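Local coordinates for protein hydroxynitrile lyase (Passiflora edulis, PDB 5Y02) that probably acts as a cyanohydrin-cleaving lyase, a homodimer of the stress-responsive alpha/beta-barrel family that binds (R)-mandelonitrile in its pocket, at residues Q26-Y31 with W44-D49; A38-E43 with V72-N77. All coordinates share one frame; numbering follows the deposited sequence.

How the contacts relate
Contacts 1 and 2 have centres about 17 Å apart and interleave along the chain: the loop 38-43 of contact 2 joins helix 21-37 to strand 44-48, the two elements that contact 1 packs together. They touch where the methyl CE of Met41 lies 3.6 Å from the backbone O of Tyr31. Contact 1 reaches the ligand itself, because Tyr31 OH is hydrogen-bonded to O10 of the mandelonitrile, and the ligand is also hydrogen-bonded to His9 NE2. Contact 2 stays at the surface, with the side chain of Glu40 about 10 Å from the ligand, yet the helix 72-79 it borders supplies Phe78 and Phe79 to the pocket. Both touch the second subunit.

Contact 1: Q26-Y31 with W44-D49; sequences QIIADY and WKWGTD. With MXN ((2R)-hydroxy(phenyl)ethanenitrile), chain M.
Tyr31 and Trp44 form an edge-to-face aromatic pair: the pyrrole edge of the indole points at the phenol ring, with NE1 3.4 Å above the centre of that ring and the planes inclined at 57°. Tyrosine suits the place because it offers a ring face to the indole and a hydroxyl to the ligand. With CG anti to the backbone N (chi1 -166°), the ring extends from the helix until OH reaches O10 of the bound (R)-mandelonitrile, at a very short 2.4 Å; either oxygen could be the donor. With an alanine in place of Trp44 the indole over this face of the phenol is gone, and the Tyr31 ring would probably be freer to shift against the ligand.

The other side-chain contacts are apolar. A CH-pi contact sets Ile28 CG2 almost squarely over the six-membered ring of Trp46, 3.9 Å from its centroid, while CD1 meets the rim at CZ3. Beta-branched isoleucine suits the place, since its methyl CG2 touches both indoles, over a face of Trp46 and 4.1 Å from CH2 of Trp44. The carbonyl O of Ile28 comes nearer, 3.6 Å from Trp44 CH2.

Segment 26-31 of helix 21-37 lies over strand 44-48, its short axis nearly antiparallel at 160°, the helix-on-sheet layer of the dimeric alpha/beta-barrel fold. His9 and Val11 of strand 7-15 and Phe87 and Phe91 of helix 82-91 also surround Tyr31, whereas strand 63-69 pairs with strand 44-48, and the backbone of Trp46 is hydrogen-bonded to the second subunit, its O to ND2 of Asn106 there.

Contact 2: A38-E43 with V72-N77; sequences APEMKE and VADFLN
Glu40 lays its aliphatic part against the helix 72-77 and turns its carboxylate toward the side chains of Asp74 and Asn77. Its CG lies beside the backbone N (chi1 -65°), which sets it 3.5 Å from the backbone O of Asp74 and 4.0 Å from Asp74 CB; the bend at chi2 (97°) then swings the carboxylate toward Asn77 and a bound water. Glu40 and Asp74 cross at about a right angle, their carboxylate planes 58° apart, and OE2 of Glu40 remains 5.1 Å from OD1 of Asp74. Two like charges this near would probably repel, and the water that donates to both, to Glu40 OE2 at 2.9 Å and to Asp74 OD1 at 2.7 Å, probably softens the repulsion.

The helix belongs to the alpha/beta-barrel domain, and follows strand 63-69 of its antiparallel sheet; the loop joins the same end of that strand, the backbone of Lys42 hydrogen-bonding with Thr68, so loop and helix meet there. Contact 2 therefore joins the linker ahead of strand 44-48 to the first turns of helix 72-79.

Asn77, one turn beyond Asp74, is the third partner of the water. Its side chain also crosses that of Glu40 at about a right angle, CB lying 4.0 Å from Glu40 OE2, and its amide ND2 gives the water a longer hydrogen bond of 3.2 Å. An uncharged amide suits this place, since it supplies a donor where two carboxylates already take the water's protons. The other oxygen of Asp74, OD2, is bonded to Ser71 OG just ahead of the helix. Within the loop, Lys42 NZ donates to the backbone O of Pro39 at 2.6 Å. Phe78 of helix 72-79 and Phe69 of strand 63-69 also lie against Glu40.

Contact 1: Q26-Y31 with W44-D49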
loop_
_atom_site.group_PDB
_atom_site.type_symbol
_atom_site.label_atom_id
_atom_site.label_comp_id
_atom_site.label_asym_id
_atom_site.label_seq_id
_atom_site.Cartn_x
_atom_site.Cartn_y
_atom_site.Cartn_z
ATOM N N GLN A 26 -3.210 7.875 19.309
ATOM C CA GLN A 26 -1.881 8.237 19.780
ATOM C C GLN A 26 -0.767 7.510 19.002
ATOM O O GLN A 26 0.250 8.117 18.635
ATOM C CB GLN A 26 -1.752 7.954 21.287
ATOM C CG GLN A 26 -0.465 8.467 21.920
ATOM C CD GLN A 26 -0.312 9.961 21.759
ATOM O OE1 GLN A 26 -1.119 10.724 22.287
ATOM N NE2 GLN A 26 0.691 10.392 20.994
ATOM N N ILE A 27 -0.970 6.219 18.740
ATOM C CA ILE A 27 0.014 5.419 18.035
ATOM C C ILE A 27 0.237 6.002 16.632
ATOM O O ILE A 27 1.378 6.132 16.175
ATOM C CB ILE A 27 -0.397 3.932 17.975
ATOM C CG1 ILE A 27 -0.249 3.287 19.358
ATOM C CG2 ILE A 27 0.472 3.163 16.982
ATOM C CD1 ILE A 27 -0.980 1.958 19.455
ATOM N N ILE A 28 -0.856 6.373 15.979
ATOM C CA ILE A 28 -0.806 6.928 14.638
ATOM C C ILE A 28 -0.131 8.305 14.658
ATOM O O ILE A 28 0.661 8.612 13.755
ATOM C CB ILE A 28 -2.207 6.967 14.000
ATOM C CG1 ILE A 28 -2.681 5.517 13.750
ATOM C CG2 ILE A 28 -2.181 7.732 12.681
ATOM C CD1 ILE A 28 -4.167 5.384 13.480
ATOM N N ALA A 29 -0.420 9.107 15.673
ATOM C CA ALA A 29 0.259 10.405 15.825
ATOM C C ALA A 29 1.760 10.234 16.045
ATOM O O ALA A 29 2.550 10.982 15.470
ATOM C CB ALA A 29 -0.357 11.224 16.945
ATOM N N ASP A 30 2.145 9.251 16.863
ATOM C CA ASP A 30 3.552 8.931 17.120
ATOM C C ASP A 30 4.256 8.509 15.832
ATOM O O ASP A 30 5.399 8.863 15.598
ATOM C CB ASP A 30 3.688 7.801 18.172
ATOM C CG ASP A 30 3.259 8.222 19.584
ATOM O OD1 ASP A 30 3.000 9.411 19.831
ATOM O OD2 ASP A 30 3.181 7.337 20.474
ATOM N N TYR A 31 3.555 7.738 15.004
ATOM C CA TYR A 31 4.094 7.286 13.730
ATOM C C TYR A 31 4.390 8.490 12.817
ATOM O O TYR A 31 5.504 8.633 12.339
ATOM C CB TYR A 31 3.091 6.356 13.055
ATOM C CG TYR A 31 3.565 5.526 11.889
ATOM C CD1 TYR A 31 4.837 5.654 11.324
ATOM C CD2 TYR A 31 2.687 4.615 11.314
ATOM C CE1 TYR A 31 5.209 4.887 10.232
ATOM C CE2 TYR A 31 3.060 3.850 10.231
ATOM C CZ TYR A 31 4.310 3.991 9.693
ATOM O OH TYR A 31 4.668 3.202 8.619
ATOM N N TRP A 44 4.825 11.096 4.394
ATOM C CA TRP A 44 4.004 10.159 5.151
ATOM C C TRP A 44 2.535 10.558 5.044
ATOM O O TRP A 44 2.176 11.749 5.160
ATOM C CB TRP A 44 4.492 10.062 6.603
ATOM C CG TRP A 44 3.733 9.104 7.482
ATOM C CD1 TRP A 44 3.942 7.757 7.623
ATOM C CD2 TRP A 44 2.645 9.432 8.352
ATOM N NE1 TRP A 44 3.047 7.232 8.546
ATOM C CE2 TRP A 44 2.249 8.239 9.007
ATOM C CE3 TRP A 44 1.977 10.622 8.658
ATOM C CZ2 TRP A 44 1.231 8.214 9.946
ATOM C CZ3 TRP A 44 0.963 10.592 9.592
ATOM C CH2 TRP A 44 0.589 9.390 10.214
ATOM N N LYS A 45 1.692 9.572 4.741
ATOM C CA LYS A 45 0.247 9.753 4.669
ATOM C C LYS A 45 -0.370 8.450 5.154
ATOM O O LYS A 45 0.291 7.399 5.174
ATOM C CB LYS A 45 -0.246 10.063 3.241
ATOM C CG LYS A 45 0.483 11.205 2.534
ATOM C CD LYS A 45 0.119 11.337 1.059
ATOM C CE LYS A 45 1.202 12.046 0.244
ATOM N NZ LYS A 45 1.698 13.316 0.844
ATOM N N TRP A 46 -1.621 8.521 5.566
ATOM C CA TRP A 46 -2.312 7.326 6.061
ATOM C C TRP A 46 -3.798 7.485 5.851
ATOM O O TRP A 46 -4.288 8.587 5.553
ATOM C CB TRP A 46 -1.997 7.104 7.546
ATOM C CG TRP A 46 -2.638 8.114 8.434
ATOM C CD1 TRP A 46 -2.201 9.386 8.664
ATOM C CD2 TRP A 46 -3.851 7.962 9.198
ATOM N NE1 TRP A 46 -3.060 10.033 9.500
ATOM C CE2 TRP A 46 -4.078 9.186 9.855
ATOM C CE3 TRP A 46 -4.758 6.913 9.389
ATOM C CZ2 TRP A 46 -5.187 9.401 10.678
ATOM C CZ3 TRP A 46 -5.870 7.119 10.230
ATOM C CH2 TRP A 46 -6.071 8.364 10.850
ATOM N N GLY A 47 -4.524 6.394 6.032
ATOM C CA GLY A 47 -5.965 6.463 6.103
ATOM C C GLY A 47 -6.605 5.152 6.478
ATOM O O GLY A 47 -5.915 4.147 6.670
ATOM N N THR A 48 -7.926 5.167 6.565
ATOM C CA THR A 48 -8.690 3.978 6.931
ATOM C C THR A 48 -9.395 3.435 5.717
ATOM O O THR A 48 -9.910 4.188 4.892
ATOM C CB THR A 48 -9.717 4.291 8.035
ATOM O OG1 THR A 48 -10.383 5.502 7.722
ATOM C CG2 THR A 48 -9.030 4.483 9.341
ATOM N N ASP A 49 -9.430 2.112 5.605
ATOM C CA ASP A 49 -10.100 1.497 4.491
ATOM C C ASP A 49 -11.565 1.956 4.366
ATOM O O ASP A 49 -12.286 2.087 5.359
ATOM C CB ASP A 49 -10.022 -0.025 4.532
ATOM C CG ASP A 49 -10.690 -0.635 3.324
ATOM O OD1 ASP A 49 -10.162 -0.473 2.202
ATOM O OD2 ASP A 49 -11.800 -1.198 3.492
HETATM C C1 MXN M . 7.531 1.328 11.212
HETATM C C2 MXN M . 7.514 0.474 12.311
HETATM C C3 MXN M . 8.420 0.643 13.359
HETATM C C4 MXN M . 9.338 1.686 13.305
HETATM C C5 MXN M . 9.372 2.535 12.208
HETATM C C6 MXN M . 8.473 2.366 11.161
HETATM C C7 MXN M . 6.570 1.072 10.108
HETATM C C8 MXN M . 6.902 -0.277 9.594
HETATM N N9 MXN M . 7.174 -1.340 9.194
HETATM O O10 MXN M . 6.722 2.047 9.058
#

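Contact 2: A38-E43 with V72-N77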
loop_
_atom_site.group_PDB
_atom_site.type_symbol
_atom_site.label_atom_id
_atom_site.label_comp_id
_atom_site.label_asym_id
_atom_site.label_seq_id
_atom_site.Cartn_x
_atom_site.Cartn_y
_atom_site.Cartn_z
ATOM N N ALA A 38 13.091 12.175 11.884
ATOM C CA ALA A 38 13.763 11.570 10.729
ATOM C C ALA A 38 13.741 12.477 9.510
ATOM O O ALA A 38 12.688 12.651 8.894
ATOM C CB ALA A 38 13.098 10.240 10.365
ATOM N N PRO A 39 14.902 13.035 9.120
ATOM C CA PRO A 39 14.901 13.478 7.723
ATOM C C PRO A 39 14.562 12.339 6.725
ATOM O O PRO A 39 14.003 12.619 5.672
ATOM C CB PRO A 39 16.335 14.004 7.506
ATOM C CG PRO A 39 17.139 13.464 8.643
ATOM C CD PRO A 39 16.180 13.334 9.789
ATOM N N GLU A 40 14.864 11.081 7.063
ATOM C CA GLU A 40 14.768 9.989 6.080
ATOM C C GLU A 40 13.331 9.688 5.614
ATOM O O GLU A 40 13.105 9.468 4.422
ATOM C CB GLU A 40 15.409 8.706 6.607
ATOM C CG GLU A 40 16.921 8.779 6.834
ATOM C CD GLU A 40 17.314 9.070 8.278
ATOM O OE1 GLU A 40 16.455 9.540 9.063
ATOM O OE2 GLU A 40 18.493 8.835 8.628
ATOM N N MET A 41 12.377 9.666 6.546
ATOM C CA MET A 41 10.987 9.336 6.199
ATOM C C MET A 41 10.277 10.547 5.618
ATOM O O MET A 41 10.083 11.539 6.322
ATOM C CB MET A 41 10.206 8.803 7.405
ATOM C CG MET A 41 8.806 8.332 7.014
ATOM S SD MET A 41 7.921 7.348 8.242
ATOM C CE MET A 41 7.241 8.667 9.233
ATOM N N LYS A 42 9.875 10.469 4.350
ATOM C CA LYS A 42 9.168 11.564 3.691
ATOM C C LYS A 42 7.781 11.188 3.199
ATOM O O LYS A 42 7.456 10.002 3.027
ATOM C CB LYS A 42 9.942 12.061 2.471
ATOM C CG LYS A 42 11.375 12.466 2.722
ATOM C CD LYS A 42 11.521 13.636 3.675
ATOM C CE LYS A 42 12.857 14.357 3.465
ATOM N NZ LYS A 42 14.015 13.458 3.166
ATOM N N GLU A 43 6.982 12.235 2.976
ATOM C CA GLU A 43 5.672 12.137 2.356
ATOM C C GLU A 43 4.756 11.128 3.073
ATOM O O GLU A 43 3.990 10.403 2.445
ATOM C CB GLU A 43 5.834 11.801 0.861
ATOM C CG GLU A 43 6.692 12.810 0.077
ATOM C CD GLU A 43 6.071 14.207 -0.032
ATOM O OE1 GLU A 43 4.852 14.367 0.210
ATOM O OE2 GLU A 43 6.806 15.163 -0.379
ATOM N N VAL A 72 17.375 2.726 -0.145
ATOM C CA VAL A 72 17.391 1.641 0.837
ATOM C C VAL A 72 18.325 1.931 2.015
ATOM O O VAL A 72 17.968 1.647 3.154
ATOM C CB VAL A 72 17.737 0.271 0.196
ATOM C CG1 VAL A 72 18.159 -0.769 1.239
ATOM C CG2 VAL A 72 16.543 -0.244 -0.565
ATOM N N ALA A 73 19.506 2.492 1.747
ATOM C CA ALA A 73 20.436 2.911 2.813
ATOM C C ALA A 73 19.759 3.819 3.831
ATOM O O ALA A 73 19.886 3.622 5.042
ATOM C CB ALA A 73 21.653 3.620 2.222
ATOM N N ASP A 74 19.036 4.811 3.328
ATOM C CA ASP A 74 18.336 5.757 4.186
ATOM C C ASP A 74 17.210 5.072 4.963
ATOM O O ASP A 74 17.051 5.333 6.148
ATOM C CB ASP A 74 17.786 6.934 3.383
ATOM C CG ASP A 74 18.884 7.868 2.888
ATOM O OD1 ASP A 74 19.722 8.274 3.705
ATOM O OD2 ASP A 74 18.909 8.185 1.679
ATOM N N PHE A 75 16.475 4.170 4.312
ATOM C CA PHE A 75 15.453 3.398 5.020
ATOM C C PHE A 75 16.029 2.614 6.200
ATOM O O PHE A 75 15.492 2.651 7.311
ATOM C CB PHE A 75 14.695 2.438 4.085
ATOM C CG PHE A 75 13.710 1.584 4.824
ATOM C CD1 PHE A 75 12.552 2.144 5.326
ATOM C CD2 PHE A 75 13.990 0.267 5.111
ATOM C CE1 PHE A 75 11.633 1.381 6.041
ATOM C CE2 PHE A 75 13.091 -0.507 5.838
ATOM C CZ PHE A 75 11.919 0.058 6.312
ATOM N N LEU A 76 17.116 1.902 5.952
ATOM C CA LEU A 76 17.730 1.071 6.968
ATOM C C LEU A 76 18.362 1.890 8.102
ATOM O O LEU A 76 18.264 1.512 9.270
ATOM C CB LEU A 76 18.730 0.116 6.323
ATOM C CG LEU A 76 18.092 -0.972 5.454
ATOM C CD1 LEU A 76 19.137 -1.721 4.643
ATOM C CD2 LEU A 76 17.291 -1.951 6.309
ATOM N N ASN A 77 18.958 3.032 7.772
ATOM C CA ASN A 77 19.407 3.972 8.829
ATOM C C ASN A 77 18.223 4.439 9.691
ATOM O O ASN A 77 18.305 4.433 10.915
ATOM C CB ASN A 77 20.137 5.174 8.222
ATOM C CG ASN A 77 21.513 4.812 7.682
ATOM O OD1 ASN A 77 22.181 3.917 8.204
ATOM N ND2 ASN A 77 21.942 5.509 6.634
HETATM O O HOH W 1 20.134 8.191 6.355
#